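Local structure of EGF family domain-containing protein (4Z80) at residues A[56-64]-A[294-302]; A[433-441]-A[460-468]. The protein binds a RON2L1 peptide and, as an AMA-family surface protein, probably helps form the moving junction during host-cell invasion. One frame throughout, in Å; residues are numbered along the deposited sequence.

Interaction 1: A[56-64]-A[294-302]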
ATOM      1  N   VAL A  56     -11.152   6.777   1.534  1.00  9.56           N
ATOM      2  CA  VAL A  56      -9.811   7.261   1.877  1.00 10.98           C
ATOM      3  C   VAL A  56      -9.286   6.614   3.165  1.00 11.60           C
ATOM      4  O   VAL A  56      -8.142   6.158   3.230  1.00 11.10           O
ATOM      5  CB  VAL A  56      -9.813   8.811   2.015  1.00 10.88           C
ATOM      6  CG1 VAL A  56      -8.512   9.347   2.639  1.00  9.32           C
ATOM      7  CG2 VAL A  56     -10.056   9.448   0.660  1.00 10.21           C
ATOM      8  N   TYR A  57     -10.117   6.570   4.199  1.00 10.63           N
ATOM      9  CA  TYR A  57      -9.735   5.926   5.442  1.00  9.80           C
ATOM     10  C   TYR A  57      -9.508   4.441   5.188  1.00  9.52           C
ATOM     11  O   TYR A  57      -8.481   3.875   5.555  1.00 10.26           O
ATOM     12  CB  TYR A  57     -10.823   6.155   6.499  1.00  9.30           C
ATOM     13  CG  TYR A  57     -10.471   5.735   7.904  1.00  9.96           C
ATOM     14  CD1 TYR A  57      -9.462   6.384   8.619  1.00 10.64           C
ATOM     15  CD2 TYR A  57     -11.168   4.721   8.543  1.00 12.13           C
ATOM     16  CE1 TYR A  57      -9.148   6.009   9.921  1.00 12.22           C
ATOM     17  CE2 TYR A  57     -10.863   4.353   9.843  1.00  9.75           C
ATOM     18  CZ  TYR A  57      -9.865   5.002  10.527  1.00 11.72           C
ATOM     19  OH  TYR A  57      -9.571   4.617  11.821  1.00 15.16           O
ATOM     20  N   VAL A  58     -10.505   3.826   4.559  1.00  9.28           N
ATOM     21  CA  VAL A  58     -10.467   2.436   4.135  1.00 10.58           C
ATOM     22  C   VAL A  58     -10.962   2.380   2.690  1.00 10.54           C
ATOM     23  O   VAL A  58     -12.091   2.797   2.415  1.00 10.02           O
ATOM     24  CB  VAL A  58     -11.357   1.553   5.032  1.00 10.79           C
ATOM     25  CG1 VAL A  58     -11.488   0.148   4.448  1.00 11.89           C
ATOM     26  CG2 VAL A  58     -10.787   1.508   6.425  1.00 11.83           C
ATOM     27  N   GLY A  59     -10.123   1.889   1.776  1.00 11.37           N
ATOM     28  CA  GLY A  59     -10.462   1.839   0.364  1.00  9.53           C
ATOM     29  C   GLY A  59     -10.438   0.430  -0.178  1.00 10.96           C
ATOM     30  O   GLY A  59      -9.438  -0.266  -0.042  1.00 10.25           O
ATOM     31  N   TYR A  60     -11.550   0.019  -0.786  1.00 10.31           N
ATOM     32  CA  TYR A  60     -11.706  -1.317  -1.347  1.00 12.66           C
ATOM     33  C   TYR A  60     -12.388  -1.267  -2.702  1.00 11.43           C
ATOM     34  O   TYR A  60     -13.277  -0.440  -2.937  1.00 13.31           O
ATOM     35  CB  TYR A  60     -12.569  -2.222  -0.449  1.00 11.10           C
ATOM     36  CG  TYR A  60     -12.031  -2.537   0.919  1.00 10.51           C
ATOM     37  CD1 TYR A  60     -10.736  -2.991   1.102  1.00  9.59           C
ATOM     38  CD2 TYR A  60     -12.832  -2.391   2.034  1.00 11.74           C
ATOM     39  CE1 TYR A  60     -10.247  -3.276   2.366  1.00 11.72           C
ATOM     40  CE2 TYR A  60     -12.358  -2.679   3.306  1.00 12.58           C
ATOM     41  CZ  TYR A  60     -11.067  -3.116   3.470  1.00 10.70           C
ATOM     42  OH  TYR A  60     -10.589  -3.396   4.730  1.00 11.90           O
ATOM     43  N   SER A  61     -12.013  -2.201  -3.566  1.00 11.35           N
ATOM     44  CA  SER A  61     -12.838  -2.538  -4.716  1.00 12.32           C
ATOM     45  C   SER A  61     -12.747  -4.036  -4.955  1.00 10.85           C
ATOM     46  O   SER A  61     -11.885  -4.714  -4.399  1.00 11.89           O
ATOM     47  CB  SER A  61     -12.407  -1.768  -5.956  1.00 15.33           C
ATOM     48  OG  SER A  61     -11.132  -2.198  -6.390  1.00 15.52           O
ATOM     49  N   GLU A  62     -13.649  -4.563  -5.770  1.00 13.87           N
ATOM     50  CA  GLU A  62     -13.648  -5.986  -6.042  1.00 14.38           C
ATOM     51  C   GLU A  62     -12.346  -6.439  -6.678  1.00 13.69           C
ATOM     52  O   GLU A  62     -11.850  -5.819  -7.618  1.00 14.35           O
ATOM     53  CB  GLU A  62     -14.816  -6.352  -6.952  1.00 16.51           C
ATOM     54  CG  GLU A  62     -16.175  -6.340  -6.250  1.00 16.59           C
ATOM     55  CD  GLU A  62     -16.717  -4.949  -5.968  1.00 19.18           C
ATOM     56  OE1 GLU A  62     -16.196  -3.958  -6.528  1.00 20.20           O
ATOM     57  OE2 GLU A  62     -17.676  -4.854  -5.172  1.00 21.60           O
ATOM     58  N   MET A  63     -11.797  -7.523  -6.149  1.00 12.70           N
ATOM     59  CA  MET A  63     -10.610  -8.114  -6.726  1.00 13.16           C
ATOM     60  C   MET A  63     -10.794  -8.265  -8.233  1.00 13.33           C
ATOM     61  O   MET A  63     -11.796  -8.806  -8.707  1.00 14.10           O
ATOM     62  CB  MET A  63     -10.306  -9.463  -6.077  1.00 15.39           C
ATOM     63  CG  MET A  63      -9.136 -10.219  -6.719  1.00 15.23           C
ATOM     64  SD  MET A  63      -7.563  -9.330  -6.707  1.00 15.56           S
ATOM     65  CE  MET A  63      -7.095  -9.478  -4.978  1.00 15.43           C
ATOM     66  N   TYR A  64      -9.819  -7.750  -8.971  1.00 13.79           N
ATOM     67  CA  TYR A  64      -9.823  -7.780 -10.423  1.00 13.14           C
ATOM     68  C   TYR A  64      -8.637  -8.609 -10.873  1.00 14.99           C
ATOM     69  O   TYR A  64      -7.494  -8.286 -10.543  1.00 14.44           O
ATOM     70  CB  TYR A  64      -9.733  -6.364 -10.984  1.00 14.32           C
ATOM     71  CG  TYR A  64      -9.650  -6.279 -12.486  1.00 14.69           C
ATOM     72  CD1 TYR A  64     -10.794  -6.371 -13.265  1.00 17.14           C
ATOM     73  CD2 TYR A  64      -8.437  -6.070 -13.120  1.00 16.79           C
ATOM     74  CE1 TYR A  64     -10.729  -6.276 -14.642  1.00 18.32           C
ATOM     75  CE2 TYR A  64      -8.358  -5.976 -14.502  1.00 18.07           C
ATOM     76  CZ  TYR A  64      -9.508  -6.078 -15.252  1.00 16.91           C
ATOM     77  OH  TYR A  64      -9.433  -5.977 -16.622  1.00 19.87           O
ATOM     78  N   TYR A 294      -1.775  -8.280   3.018  1.00 11.50           N
ATOM     79  CA  TYR A 294      -3.211  -8.201   3.274  1.00 11.64           C
ATOM     80  C   TYR A 294      -3.807  -6.901   2.747  1.00  9.79           C
ATOM     81  O   TYR A 294      -3.190  -5.830   2.863  1.00 11.40           O
ATOM     82  CB  TYR A 294      -3.487  -8.296   4.773  1.00 11.11           C
ATOM     83  CG  TYR A 294      -3.157  -9.608   5.452  1.00 10.30           C
ATOM     84  CD1 TYR A 294      -3.411 -10.827   4.836  1.00 11.74           C
ATOM     85  CD2 TYR A 294      -2.620  -9.621   6.731  1.00 11.75           C
ATOM     86  CE1 TYR A 294      -3.132 -12.030   5.482  1.00 14.18           C
ATOM     87  CE2 TYR A 294      -2.345 -10.812   7.390  1.00 12.37           C
ATOM     88  CZ  TYR A 294      -2.602 -12.013   6.758  1.00 12.77           C
ATOM     89  OH  TYR A 294      -2.324 -13.212   7.408  1.00 13.60           O
ATOM     90  N   HIS A 295      -5.009  -7.005   2.183  1.00 10.24           N
ATOM     91  CA  HIS A 295      -5.768  -5.856   1.696  1.00 10.92           C
ATOM     92  C   HIS A 295      -6.569  -5.173   2.799  1.00 10.76           C
ATOM     93  O   HIS A 295      -6.914  -3.997   2.681  1.00 10.64           O
ATOM     94  CB  HIS A 295      -6.722  -6.274   0.587  1.00  9.88           C
ATOM     95  CG  HIS A 295      -6.036  -6.805  -0.628  1.00 10.41           C
ATOM     96  ND1 HIS A 295      -5.454  -5.988  -1.572  1.00 11.98           N
ATOM     97  CD2 HIS A 295      -5.837  -8.075  -1.049  1.00 13.62           C
ATOM     98  CE1 HIS A 295      -4.927  -6.737  -2.528  1.00 12.59           C
ATOM     99  NE2 HIS A 295      -5.148  -8.005  -2.236  1.00 12.23           N
ATOM    100  N   THR A 296      -6.860  -5.918   3.859  1.00  9.71           N
ATOM    101  CA  THR A 296      -7.638  -5.398   4.982  1.00  8.94           C
ATOM    102  C   THR A 296      -6.986  -4.138   5.536  1.00 11.51           C
ATOM    103  O   THR A 296      -5.776  -4.101   5.752  1.00 11.39           O
ATOM    104  CB  THR A 296      -7.755  -6.462   6.107  1.00 10.66           C
ATOM    105  OG1 THR A 296      -8.458  -7.613   5.622  1.00 11.37           O
ATOM    106  CG2 THR A 296      -8.509  -5.911   7.298  1.00 11.69           C
ATOM    107  N   GLN A 297      -7.792  -3.108   5.779  1.00 10.85           N
ATOM    108  CA  GLN A 297      -7.295  -1.887   6.410  1.00 10.23           C
ATOM    109  C   GLN A 297      -7.898  -1.623   7.794  1.00 11.06           C
ATOM    110  O   GLN A 297      -7.322  -0.893   8.588  1.00 12.31           O
ATOM    111  CB  GLN A 297      -7.557  -0.704   5.481  1.00 10.23           C
ATOM    112  CG  GLN A 297      -6.649  -0.708   4.253  1.00 11.04           C
ATOM    113  CD  GLN A 297      -7.338  -0.136   3.036  1.00  9.36           C
ATOM    114  OE1 GLN A 297      -7.558   1.070   2.947  1.00 11.86           O
ATOM    115  NE2 GLN A 297      -7.725  -1.005   2.111  1.00 10.95           N
ATOM    116  N   ASP A 298      -9.042  -2.240   8.083  1.00 11.79           N
ATOM    117  CA  ASP A 298      -9.719  -2.074   9.374  1.00 10.29           C
ATOM    118  C   ASP A 298     -10.418  -3.377   9.730  1.00 10.87           C
ATOM    119  O   ASP A 298     -11.136  -3.934   8.906  1.00 12.87           O
ATOM    120  CB  ASP A 298     -10.729  -0.919   9.309  1.00 10.73           C
ATOM    121  CG  ASP A 298     -11.230  -0.482  10.680  1.00 15.65           C
ATOM    122  OD1 ASP A 298     -12.059  -1.195  11.278  1.00 16.31           O
ATOM    123  OD2 ASP A 298     -10.822   0.606  11.142  1.00 15.38           O
ATOM    124  N   PHE A 299     -10.218  -3.852  10.953  1.00  9.76           N
ATOM    125  CA  PHE A 299     -10.916  -5.038  11.445  1.00  9.97           C
ATOM    126  C   PHE A 299     -11.081  -4.856  12.940  1.00 10.91           C
ATOM    127  O   PHE A 299     -10.105  -4.646  13.655  1.00 10.55           O
ATOM    128  CB  PHE A 299     -10.148  -6.323  11.122  1.00 10.53           C
ATOM    129  CG  PHE A 299     -10.905  -7.593  11.447  1.00 11.06           C
ATOM    130  CD1 PHE A 299     -12.192  -7.783  10.973  1.00 10.07           C
ATOM    131  CD2 PHE A 299     -10.323  -8.600  12.198  1.00 10.23           C
ATOM    132  CE1 PHE A 299     -12.888  -8.944  11.255  1.00 12.46           C
ATOM    133  CE2 PHE A 299     -11.016  -9.766  12.483  1.00 10.54           C
ATOM    134  CZ  PHE A 299     -12.303  -9.935  12.011  1.00 11.23           C
ATOM    135  N   ARG A 300     -12.323  -4.878  13.414  1.00 10.99           N
ATOM    136  CA  ARG A 300     -12.597  -4.582  14.816  1.00 10.36           C
ATOM    137  C   ARG A 300     -13.806  -5.369  15.319  1.00 11.89           C
ATOM    138  O   ARG A 300     -14.427  -4.992  16.313  1.00 14.37           O
ATOM    139  CB  ARG A 300     -12.820  -3.081  15.014  1.00 13.26           C
ATOM    140  CG  ARG A 300     -14.010  -2.522  14.257  1.00 10.88           C
ATOM    141  CD  ARG A 300     -14.194  -1.033  14.520  1.00 12.01           C
ATOM    142  NE  ARG A 300     -13.208  -0.206  13.833  1.00 12.83           N
ATOM    143  CZ  ARG A 300     -13.059   1.098  14.035  1.00 12.76           C
ATOM    144  NH1 ARG A 300     -13.827   1.726  14.918  1.00 13.20           N
ATOM    145  NH2 ARG A 300     -12.137   1.771  13.355  1.00 14.13           N
ATOM    146  N   SER A 301     -14.119  -6.464  14.635  1.00 10.95           N
ATOM    147  CA  SER A 301     -15.179  -7.380  15.052  1.00 14.40           C
ATOM    148  C   SER A 301     -14.907  -8.042  16.389  1.00 13.27           C
ATOM    149  O   SER A 301     -13.774  -8.077  16.856  1.00 13.91           O
ATOM    150  CB  SER A 301     -15.356  -8.468  13.998  1.00 17.25           C
ATOM    151  OG  SER A 301     -15.706  -7.903  12.754  1.00 23.58           O
ATOM    152  N   SER A 302     -15.954  -8.610  16.982  1.00 12.84           N
ATOM    153  CA  SER A 302     -15.822  -9.302  18.252  1.00 13.34           C
ATOM    154  C   SER A 302     -14.856 -10.480  18.177  1.00 14.96           C
ATOM    155  O   SER A 302     -14.341 -10.920  19.200  1.00 18.40           O
ATOM    156  CB  SER A 302     -17.184  -9.799  18.724  1.00 16.13           C
ATOM    157  OG  SER A 302     -17.734 -10.691  17.789  1.00 19.20           O
TER
HETATM  158  O   HOH W   1     -11.607   4.722  13.640  1.00 13.53           O
HETATM  159  O   HOH W   2     -12.207  -2.835   6.659  1.00 15.45           O

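Interaction 2: A[433-441]-A[460-468]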
ATOM      1  N   VAL A 433     -15.762  20.811  -2.763  1.00 13.74           N
ATOM      2  CA  VAL A 433     -14.506  20.819  -3.509  1.00 13.76           C
ATOM      3  C   VAL A 433     -13.942  22.240  -3.544  1.00 14.49           C
ATOM      4  O   VAL A 433     -14.624  23.163  -3.990  1.00 14.60           O
ATOM      5  CB  VAL A 433     -14.712  20.296  -4.937  1.00 14.01           C
ATOM      6  CG1 VAL A 433     -13.452  20.468  -5.789  1.00 16.12           C
ATOM      7  CG2 VAL A 433     -15.121  18.840  -4.900  1.00 14.99           C
ATOM      8  N   PRO A 434     -12.688  22.424  -3.091  1.00 12.32           N
ATOM      9  CA  PRO A 434     -12.129  23.781  -3.045  1.00 13.34           C
ATOM     10  C   PRO A 434     -11.636  24.300  -4.399  1.00 12.46           C
ATOM     11  O   PRO A 434     -11.219  23.515  -5.252  1.00 14.20           O
ATOM     12  CB  PRO A 434     -10.962  23.637  -2.071  1.00 13.02           C
ATOM     13  CG  PRO A 434     -10.494  22.236  -2.265  1.00 13.27           C
ATOM     14  CD  PRO A 434     -11.760  21.429  -2.518  1.00 12.43           C
ATOM     15  N   GLU A 435     -11.669  25.620  -4.568  1.00 13.00           N
ATOM     16  CA  GLU A 435     -11.282  26.255  -5.829  1.00 14.39           C
ATOM     17  C   GLU A 435     -10.170  27.278  -5.637  1.00 14.26           C
ATOM     18  O   GLU A 435      -9.583  27.744  -6.606  1.00 14.96           O
ATOM     19  CB  GLU A 435     -12.479  26.947  -6.474  1.00 14.44           C
ATOM     20  CG  GLU A 435     -13.662  26.039  -6.722  1.00 17.32           C
ATOM     21  CD  GLU A 435     -14.932  26.813  -7.031  1.00 20.60           C
ATOM     22  OE1 GLU A 435     -14.892  28.063  -7.053  1.00 19.56           O
ATOM     23  OE2 GLU A 435     -15.983  26.166  -7.232  1.00 24.81           O
ATOM     24  N   CYS A 436      -9.924  27.660  -4.391  1.00 14.48           N
ATOM     25  CA  CYS A 436      -8.913  28.657  -4.076  1.00 14.31           C
ATOM     26  C   CYS A 436      -8.551  28.609  -2.603  1.00 16.15           C
ATOM     27  O   CYS A 436      -9.164  27.881  -1.823  1.00 15.03           O
ATOM     28  CB  CYS A 436      -9.394  30.066  -4.450  1.00 17.84           C
ATOM     29  SG  CYS A 436     -11.003  30.555  -3.714  1.00 19.95           S
ATOM     30  N   LEU A 437      -7.537  29.385  -2.237  1.00 14.84           N
ATOM     31  CA  LEU A 437      -7.074  29.476  -0.863  1.00 13.56           C
ATOM     32  C   LEU A 437      -6.970  30.933  -0.435  1.00 17.03           C
ATOM     33  O   LEU A 437      -6.665  31.813  -1.243  1.00 16.26           O
ATOM     34  CB  LEU A 437      -5.718  28.781  -0.707  1.00 14.91           C
ATOM     35  CG  LEU A 437      -5.716  27.279  -0.982  1.00 16.59           C
ATOM     36  CD1 LEU A 437      -4.292  26.775  -1.165  1.00 15.27           C
ATOM     37  CD2 LEU A 437      -6.407  26.534   0.146  1.00 15.25           C
ATOM     38  N   ILE A 438      -7.239  31.178   0.842  1.00 15.12           N
ATOM     39  CA  ILE A 438      -7.109  32.498   1.443  1.00 15.34           C
ATOM     40  C   ILE A 438      -5.949  32.468   2.418  1.00 14.53           C
ATOM     41  O   ILE A 438      -5.888  31.586   3.264  1.00 14.92           O
ATOM     42  CB  ILE A 438      -8.388  32.911   2.209  1.00 17.01           C
ATOM     43  CG1 ILE A 438      -9.601  32.912   1.283  1.00 20.50           C
ATOM     44  CG2 ILE A 438      -8.218  34.274   2.874  1.00 19.62           C
ATOM     45  CD1 ILE A 438     -10.925  32.947   2.033  1.00 21.18           C
ATOM     46  N   HIS A 439      -5.039  33.433   2.327  1.00 15.33           N
ATOM     47  CA  HIS A 439      -3.931  33.493   3.266  1.00 16.05           C
ATOM     48  C   HIS A 439      -4.382  33.973   4.637  1.00 15.43           C
ATOM     49  O   HIS A 439      -5.202  34.889   4.751  1.00 20.10           O
ATOM     50  CB  HIS A 439      -2.828  34.422   2.751  1.00 19.52           C
ATOM     51  CG  HIS A 439      -1.607  34.431   3.616  1.00 24.49           C
ATOM     52  ND1 HIS A 439      -1.412  35.357   4.619  1.00 30.96           N
ATOM     53  CD2 HIS A 439      -0.531  33.609   3.648  1.00 23.10           C
ATOM     54  CE1 HIS A 439      -0.262  35.112   5.222  1.00 28.70           C
ATOM     55  NE2 HIS A 439       0.294  34.058   4.648  1.00 29.45           N
ATOM     56  N   SER A 440      -3.837  33.357   5.677  1.00 15.37           N
ATOM     57  CA  SER A 440      -4.048  33.814   7.036  1.00 16.01           C
ATOM     58  C   SER A 440      -2.883  33.431   7.923  1.00 15.34           C
ATOM     59  O   SER A 440      -2.325  32.339   7.794  1.00 18.69           O
ATOM     60  CB  SER A 440      -5.330  33.233   7.621  1.00 19.72           C
ATOM     61  OG  SER A 440      -5.387  33.494   9.016  1.00 19.58           O
ATOM     62  N   PRO A 441      -2.512  34.314   8.854  1.00 15.08           N
ATOM     63  CA  PRO A 441      -1.408  33.930   9.734  1.00 18.10           C
ATOM     64  C   PRO A 441      -1.733  32.779  10.684  1.00 15.08           C
ATOM     65  O   PRO A 441      -0.816  32.075  11.080  1.00 16.41           O
ATOM     66  CB  PRO A 441      -1.128  35.211  10.526  1.00 21.07           C
ATOM     67  CG  PRO A 441      -2.367  36.023  10.423  1.00 25.45           C
ATOM     68  CD  PRO A 441      -2.965  35.697   9.093  1.00 19.99           C
ATOM     69  N   PRO A 460       1.138  26.348  -0.361  1.00 13.88           N
ATOM     70  CA  PRO A 460       0.612  25.927  -1.656  1.00 12.59           C
ATOM     71  C   PRO A 460       1.291  26.721  -2.757  1.00 16.37           C
ATOM     72  O   PRO A 460       1.988  27.690  -2.459  1.00 15.06           O
ATOM     73  CB  PRO A 460      -0.864  26.284  -1.566  1.00 15.59           C
ATOM     74  CG  PRO A 460      -0.861  27.514  -0.705  1.00 14.09           C
ATOM     75  CD  PRO A 460       0.234  27.300   0.310  1.00 15.07           C
ATOM     76  N   ASP A 461       1.092  26.327  -4.004  1.00 15.88           N
ATOM     77  CA  ASP A 461       1.452  27.188  -5.125  1.00 15.31           C
ATOM     78  C   ASP A 461       0.661  28.493  -5.008  1.00 17.29           C
ATOM     79  O   ASP A 461      -0.552  28.473  -4.785  1.00 15.48           O
ATOM     80  CB  ASP A 461       1.173  26.477  -6.452  1.00 15.30           C
ATOM     81  CG  ASP A 461       1.802  27.179  -7.644  1.00 20.23           C
ATOM     82  OD1 ASP A 461       1.578  28.393  -7.821  1.00 16.35           O
ATOM     83  OD2 ASP A 461       2.520  26.498  -8.406  1.00 29.69           O
ATOM     84  N   SER A 462       1.340  29.629  -5.141  1.00 13.88           N
ATOM     85  CA  SER A 462       0.691  30.928  -4.977  1.00 13.88           C
ATOM     86  C   SER A 462      -0.424  31.181  -6.006  1.00 15.66           C
ATOM     87  O   SER A 462      -1.267  32.053  -5.793  1.00 15.66           O
ATOM     88  CB  SER A 462       1.734  32.054  -5.050  1.00 15.91           C
ATOM     89  OG  SER A 462       2.412  32.057  -6.288  1.00 17.06           O
ATOM     90  N   ILE A 463      -0.444  30.420  -7.099  1.00 14.95           N
ATOM     91  CA  ILE A 463      -1.535  30.515  -8.069  1.00 15.52           C
ATOM     92  C   ILE A 463      -2.900  30.263  -7.415  1.00 16.91           C
ATOM     93  O   ILE A 463      -3.925  30.773  -7.873  1.00 18.60           O
ATOM     94  CB  ILE A 463      -1.334  29.518  -9.229  1.00 14.82           C
ATOM     95  CG1 ILE A 463      -2.304  29.793 -10.388  1.00 20.37           C
ATOM     96  CG2 ILE A 463      -1.513  28.079  -8.769  1.00 18.08           C
ATOM     97  CD1 ILE A 463      -2.211  31.190 -10.976  1.00 20.87           C
ATOM     98  N   ALA A 464      -2.899  29.500  -6.329  1.00 15.86           N
ATOM     99  CA  ALA A 464      -4.142  29.149  -5.624  1.00 17.93           C
ATOM    100  C   ALA A 464      -4.725  30.277  -4.783  1.00 20.04           C
ATOM    101  O   ALA A 464      -5.919  30.276  -4.483  1.00 16.92           O
ATOM    102  CB  ALA A 464      -3.899  27.956  -4.739  1.00 16.22           C
ATOM    103  N   VAL A 465      -3.887  31.232  -4.392  1.00 15.05           N
ATOM    104  CA  VAL A 465      -4.243  32.193  -3.364  1.00 16.13           C
ATOM    105  C   VAL A 465      -4.857  33.455  -3.967  1.00 23.04           C
ATOM    106  O   VAL A 465      -4.315  34.044  -4.905  1.00 20.40           O
ATOM    107  CB  VAL A 465      -3.004  32.535  -2.505  1.00 18.63           C
ATOM    108  CG1 VAL A 465      -3.336  33.568  -1.453  1.00 20.51           C
ATOM    109  CG2 VAL A 465      -2.467  31.278  -1.833  1.00 21.09           C
ATOM    110  N   LEU A 466      -6.018  33.835  -3.440  1.00 17.87           N
ATOM    111  CA  LEU A 466      -6.705  35.064  -3.838  1.00 17.27           C
ATOM    112  C   LEU A 466      -7.062  35.866  -2.596  1.00 20.10           C
ATOM    113  O   LEU A 466      -7.219  35.305  -1.512  1.00 18.74           O
ATOM    114  CB  LEU A 466      -7.974  34.761  -4.641  1.00 18.22           C
ATOM    115  CG  LEU A 466      -7.798  34.166  -6.030  1.00 18.49           C
ATOM    116  CD1 LEU A 466      -9.144  33.721  -6.592  1.00 23.20           C
ATOM    117  CD2 LEU A 466      -7.134  35.163  -6.967  1.00 24.93           C
ATOM    118  N   PRO A 467      -7.199  37.194  -2.745  1.00 18.92           N
ATOM    119  CA  PRO A 467      -7.679  38.001  -1.620  1.00 21.24           C
ATOM    120  C   PRO A 467      -9.086  37.584  -1.208  1.00 18.88           C
ATOM    121  O   PRO A 467      -9.880  37.179  -2.065  1.00 20.44           O
ATOM    122  CB  PRO A 467      -7.661  39.433  -2.172  1.00 23.57           C
ATOM    123  CG  PRO A 467      -7.664  39.282  -3.659  1.00 27.10           C
ATOM    124  CD  PRO A 467      -6.959  37.998  -3.953  1.00 22.73           C
ATOM    125  N   GLU A 468      -9.386  37.682   0.082  1.00 21.85           N
ATOM    126  CA  GLU A 468     -10.692  37.288   0.582  1.00 22.76           C
ATOM    127  C   GLU A 468     -11.762  38.275   0.143  1.00 22.33           C
ATOM    128  O   GLU A 468     -11.548  39.489   0.147  1.00 25.37           O
ATOM    129  CB  GLU A 468     -10.691  37.173   2.114  1.00 23.28           C
ATOM    130  CG  GLU A 468     -12.075  36.849   2.689  1.00 24.16           C
ATOM    131  CD  GLU A 468     -12.065  36.542   4.179  1.00 27.88           C
ATOM    132  OE1 GLU A 468     -11.003  36.672   4.820  1.00 29.24           O
ATOM    133  OE2 GLU A 468     -13.136  36.170   4.707  1.00 33.60           O
TER
HETATM  134  O   HOH W   3      -5.519  35.755   0.622  1.00 17.85           O

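Interaction 1: A[56-64]-A[294-302]
Q297 reaches across to the backbone of G59 and pairs with it much as a neighbouring strand would. Its OE1 accepts from G59 N (2.9 Å), and its NE2 donates to G59 O (2.8 Å) with that oxygen lying in the amide plane. The second N-H of the same NE2 runs back to H295 O at 3.2 Å, again in plane. The bend at chi2 brings the amide up to G59, and the bonds to G59 and H295 O use both of its hydrogens and fix its rotation; K100 NZ adds a further donor to OE1 and also bonds Y57 O. Alongside, the Y60 side chain slides past Q297 in the opposite direction, with its ring about 70° from the amide. CE1 of Y60 comes within 3.4 Å of Q297 NE2, while H295 O sits at the ring edge. At the end of the ring, Y60 OH accepts a nearly straight bond from Q297 N (3.0 Å, 171°), and a water links this hydroxyl to D298 O.

The contact joins strand 60-62, which pairs with strand 89-91, to a loop in the sequence region related to apical membrane antigen 1, in a protein built on PAN domains. That loop has no regular helix or strand here, and all three direct hydrogen bonds across the contact use a side chain on one side.

D298 extends the interface with its CB against V58 CG2 at 3.8 Å. Its carboxylate is turned about 48° from the Y57 ring and held side-on by R300, NE going to OD1 and NH2 to OD2 (2.8 Å), each oxygen offering its syn lone pair. A second water bridges R300 NH2 and Y57 OH. P320 of strand 318-321 packs against Y57, V58 and D298.

Interaction 2: A[433-441]-A[460-468]
L437 O is gripped twice from the facing chain: L466 N donates to it at 3.1 Å, nearly in line with the carbonyl bond, and V465 CA makes a CA-H...O contact at 3.2 Å. With L437 N donating in turn to A464 O (2.9 Å), L437 bonds to the residues before and after V465, the pattern of a single parallel beta bridge. It lies on the outer edge of strand 436-440, whose other edge pairs with strand 353-359 in a three-stranded sheet; there E435 and C436 both face G356 as a classic beta bulge. The pairing does not continue directly. At the next step a water accepts from H439 N and donates to L466 O, taking the place of another backbone bond.

Side chains gather beside the bridge. L437 sends CD1 across P460, 3.5 Å from its CB, a tight fit for two carbons, and the same methyl meets A464 CB at 3.8 Å. This group is covered by W355 of strand 353-359, which touches L437, and by Y15 of helix 8-16, which touches P460 and A464. A short 3-10 turn presents A464, and it starts with an Asx turn in which D461 OD1 takes I463 N on its anti lone pair. C436, tied by disulfide to C364, lays its CB near L466 CD1.

Further along, I438 and E468 meet through their aliphatic parts. E468 is fully extended (chi1 176°, chi2 172°), which carries its carboxylate past the isoleucine to a salt bridge between OE1 and R354, a residue that also packs on I438. I438 CG2 lies 3.9 Å from E468 CB, and I438 CD1 lies 4.1 Å from E468 CG.

Overall arrangement
The two contacts follow one another along the chain: interaction 1 closes before interaction 2 opens. Their centres are 34 Å apart and their nearest atoms about 12 Å, so they do not touch. Nor do they share a sheet. Interaction 1 is buried near the middle of the molecule, beside the two-stranded pair 60-62 and 89-91, whereas interaction 2 lies farther out, on the edge of the three-stranded sheet 353-359, 363-366 and 436-440. V56, Y57, V58 and Y60 also bond to S390 or D392, and V56 touches S448, just after strand 443-447, so 56-64 meets the later part of the chain that also forms interaction 2. Helix 8-16 packs against 460-468, bringing the start of the modelled chain against a segment near its end.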